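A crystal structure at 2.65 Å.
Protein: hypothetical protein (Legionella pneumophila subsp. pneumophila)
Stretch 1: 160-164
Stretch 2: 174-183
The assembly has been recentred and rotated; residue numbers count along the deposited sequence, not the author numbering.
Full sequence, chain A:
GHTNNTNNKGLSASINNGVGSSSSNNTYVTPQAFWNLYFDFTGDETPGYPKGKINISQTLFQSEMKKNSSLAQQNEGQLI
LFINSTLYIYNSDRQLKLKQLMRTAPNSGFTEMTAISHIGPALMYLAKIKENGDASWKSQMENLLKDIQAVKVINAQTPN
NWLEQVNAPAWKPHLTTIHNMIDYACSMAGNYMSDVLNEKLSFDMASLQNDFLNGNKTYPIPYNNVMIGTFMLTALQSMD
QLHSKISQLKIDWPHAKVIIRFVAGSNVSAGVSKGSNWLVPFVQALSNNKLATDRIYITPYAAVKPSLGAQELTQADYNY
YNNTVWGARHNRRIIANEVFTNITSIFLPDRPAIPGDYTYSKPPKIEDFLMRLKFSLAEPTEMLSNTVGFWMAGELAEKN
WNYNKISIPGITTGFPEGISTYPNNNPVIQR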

# COMPACT_ATOMS: atom_id res chain seq x y z
N ASN A 160 -25.71 24.85 -28.98
CA ASN A 160 -24.98 25.00 -27.73
C ASN A 160 -25.02 23.68 -26.91
O ASN A 160 -25.15 23.71 -25.69
N ASN A 161 -24.88 22.52 -27.60
CA ASN A 161 -24.82 21.23 -26.90
C ASN A 161 -23.63 21.24 -25.94
O ASN A 161 -22.59 21.84 -26.25
N TRP A 162 -23.77 20.61 -24.77
CA TRP A 162 -22.73 20.57 -23.74
C TRP A 162 -21.38 20.06 -24.32
O TRP A 162 -20.33 20.61 -23.97
N LEU A 163 -21.44 19.06 -25.22
CA LEU A 163 -20.30 18.41 -25.89
C LEU A 163 -19.52 19.38 -26.81
O LEU A 163 -18.31 19.22 -26.98
N GLU A 164 -20.20 20.38 -27.37
CA GLU A 164 -19.61 21.42 -28.22
C GLU A 164 -18.98 22.54 -27.37
O GLU A 164 -18.23 23.36 -27.90
N HIS A 174 -14.50 12.46 -32.56
CA HIS A 174 -15.61 11.52 -32.34
C HIS A 174 -16.88 12.13 -31.71
O HIS A 174 -17.75 11.37 -31.28
N LEU A 175 -17.01 13.46 -31.71
CA LEU A 175 -18.15 14.16 -31.10
C LEU A 175 -19.53 13.59 -31.48
O LEU A 175 -20.35 13.43 -30.59
N THR A 176 -19.77 13.29 -32.78
CA THR A 176 -21.05 12.76 -33.26
C THR A 176 -21.31 11.40 -32.61
O THR A 176 -22.40 11.21 -32.04
N THR A 177 -20.32 10.48 -32.65
CA THR A 177 -20.35 9.14 -32.06
C THR A 177 -20.62 9.23 -30.55
O THR A 177 -21.50 8.51 -30.07
N ILE A 178 -19.89 10.11 -29.81
CA ILE A 178 -20.07 10.33 -28.37
C ILE A 178 -21.52 10.73 -28.07
O ILE A 178 -22.13 10.16 -27.15
N HIS A 179 -22.08 11.66 -28.87
CA HIS A 179 -23.45 12.12 -28.71
C HIS A 179 -24.46 10.97 -28.84
O HIS A 179 -25.33 10.81 -27.97
N ASN A 180 -24.34 10.19 -29.94
CA ASN A 180 -25.23 9.06 -30.23
C ASN A 180 -25.15 7.98 -29.17
O ASN A 180 -26.16 7.35 -28.84
N MSE A 181 -23.94 7.79 -28.62
CA MSE A 181 -23.68 6.81 -27.60
C MSE A 181 -24.40 7.17 -26.28
O MSE A 181 -25.01 6.29 -25.67
N ILE A 182 -24.33 8.46 -25.84
CA ILE A 182 -25.00 8.88 -24.60
C ILE A 182 -26.53 8.77 -24.81
O ILE A 182 -27.24 8.31 -23.92
N ASP A 183 -27.00 9.13 -26.02
CA ASP A 183 -28.41 9.01 -26.37
C ASP A 183 -28.85 7.53 -26.29
O ASP A 183 -29.83 7.22 -25.61

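This is a small apolar contact, in which Leu163 of the first stretch packs against one side of the helix of the second stretch and no hydrogen bond crosses between the two. About 292 Å² of surface is buried, both sides summed.

Leu163 carries the largest share. Its CA-to-CB bond points toward the helix, and its rotamer is t at chi1 and p at chi2. Leu163 CG lies 3.7 Å from Leu175 CD2. Leu163 CD2 lies 3.7 Å from Ile178 CG2 and also reaches the helix backbone, 3.4 Å from Leu175 O and 3.8 Å from His179 N. These two backbone atoms are already paired with each other: His179 N donates to Leu175 O at 3.0 Å. The leucine methyl therefore rests against a pair of backbone atoms already bonded to each other.

Leu175 (m, t), Ile178 (m, t) and Ile182 (m, with chi2 off-well at 146°) all point toward the first stretch. Their spacing of three and four residues places them on the same side of the helix. Thr176 and Thr177 point away.

Trp162 adds a second apolar point. Its CA-to-CB bond runs sideways, but with chi1 in p the indole end comes nearer. Trp162 CZ2 meets Ile182 CD1 at 3.6 Å, with the methyl at the ring edge, near its plane. The indole NE1 is hydrogen-bonded elsewhere in the structure.

Asn161 (chi1 t) points toward the helix but makes only a loose contact, with ND2 4.5 Å from His179 CD2. Asn161 sits at the N-cap position, right before the helix of its own stretch. Asn161 OD1 accepts from Leu163 N at 3.2 Å, a capping bond, and ND2 is hydrogen-bonded elsewhere in the structure. His179 (chi1 t) points sideways. His179 CB lies 4.1 Å from Leu163 CD2. His179 ND1 makes a weak hydrogen bond to Asn180 OD1 at 3.4 Å, within its own helix.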

# COMPACT_ATOMS: atom_id res chain seq x y z
CB ASN A 160 -25.49 26.20 -26.88
CG ASN A 160 -25.35 27.57 -27.51
OD1 ASN A 160 -25.35 27.73 -28.74
ND2 ASN A 160 -25.30 28.61 -26.67
CB ASN A 161 -24.70 20.08 -27.89
CG ASN A 161 -24.92 18.75 -27.25
OD1 ASN A 161 -23.98 18.03 -26.91
ND2 ASN A 161 -26.17 18.39 -27.06
CB TRP A 162 -23.19 19.72 -22.54
CG TRP A 162 -23.24 18.24 -22.81
CD1 TRP A 162 -24.27 17.55 -23.39
CD2 TRP A 162 -22.19 17.29 -22.59
NE1 TRP A 162 -23.92 16.23 -23.55
CE2 TRP A 162 -22.64 16.05 -23.08
CE3 TRP A 162 -20.89 17.38 -22.06
CZ2 TRP A 162 -21.87 14.88 -22.99
CZ3 TRP A 162 -20.10 16.24 -22.02
CH2 TRP A 162 -20.60 15.00 -22.45
CB LEU A 163 -20.85 17.24 -26.70
CG LEU A 163 -19.97 16.04 -26.94
CD1 LEU A 163 -19.32 15.54 -25.69
CD2 LEU A 163 -20.78 14.93 -27.56
CB GLU A 164 -20.68 22.03 -29.14
CG GLU A 164 -21.15 21.15 -30.29
CD GLU A 164 -22.37 21.63 -31.07
OE1 GLU A 164 -22.90 22.73 -30.76
OE2 GLU A 164 -22.79 20.91 -32.00
CB HIS A 174 -15.11 10.39 -31.43
CG HIS A 174 -13.72 9.94 -31.77
ND1 HIS A 174 -12.61 10.34 -31.00
CD2 HIS A 174 -13.28 9.19 -32.80
CE1 HIS A 174 -11.56 9.79 -31.58
NE2 HIS A 174 -11.91 9.08 -32.66
CB LEU A 175 -18.12 15.67 -31.40
CG LEU A 175 -17.05 16.49 -30.63
CD1 LEU A 175 -17.28 17.97 -30.83
CD2 LEU A 175 -17.00 16.15 -29.10
CB THR A 176 -21.08 12.74 -34.82
OG1 THR A 176 -21.33 14.07 -35.28
CG2 THR A 176 -22.16 11.81 -35.39
CB THR A 177 -19.04 8.41 -32.33
OG1 THR A 177 -18.69 8.55 -33.70
CG2 THR A 177 -19.07 6.94 -31.90
CB ILE A 178 -19.06 11.37 -27.80
CG1 ILE A 178 -17.62 10.86 -27.95
CG2 ILE A 178 -19.37 11.72 -26.33
CD1 ILE A 178 -16.60 11.85 -27.62
CB HIS A 179 -23.79 13.22 -29.73
CG HIS A 179 -25.25 13.55 -29.73
ND1 HIS A 179 -26.12 12.98 -30.64
CD2 HIS A 179 -25.95 14.31 -28.86
CE1 HIS A 179 -27.32 13.44 -30.31
NE2 HIS A 179 -27.26 14.25 -29.26
CB ASN A 180 -24.89 8.45 -31.58
CG ASN A 180 -25.19 9.35 -32.74
OD1 ASN A 180 -26.02 10.26 -32.67
ND2 ASN A 180 -24.54 9.08 -33.84
CB MSE A 181 -22.19 6.64 -27.38
CG MSE A 181 -21.89 5.54 -26.42
SE MSE A 181 -20.45 5.97 -25.28
CE MSE A 181 -21.41 7.26 -24.20
CB ILE A 182 -24.54 10.28 -24.12
CG1 ILE A 182 -23.07 10.22 -23.66
CG2 ILE A 182 -25.43 10.81 -22.97
CD1 ILE A 182 -22.30 11.42 -23.91
CB ASP A 183 -28.65 9.60 -27.76
CG ASP A 183 -30.13 9.73 -28.08
OD1 ASP A 183 -30.81 10.56 -27.44
OD2 ASP A 183 -30.61 8.96 -28.94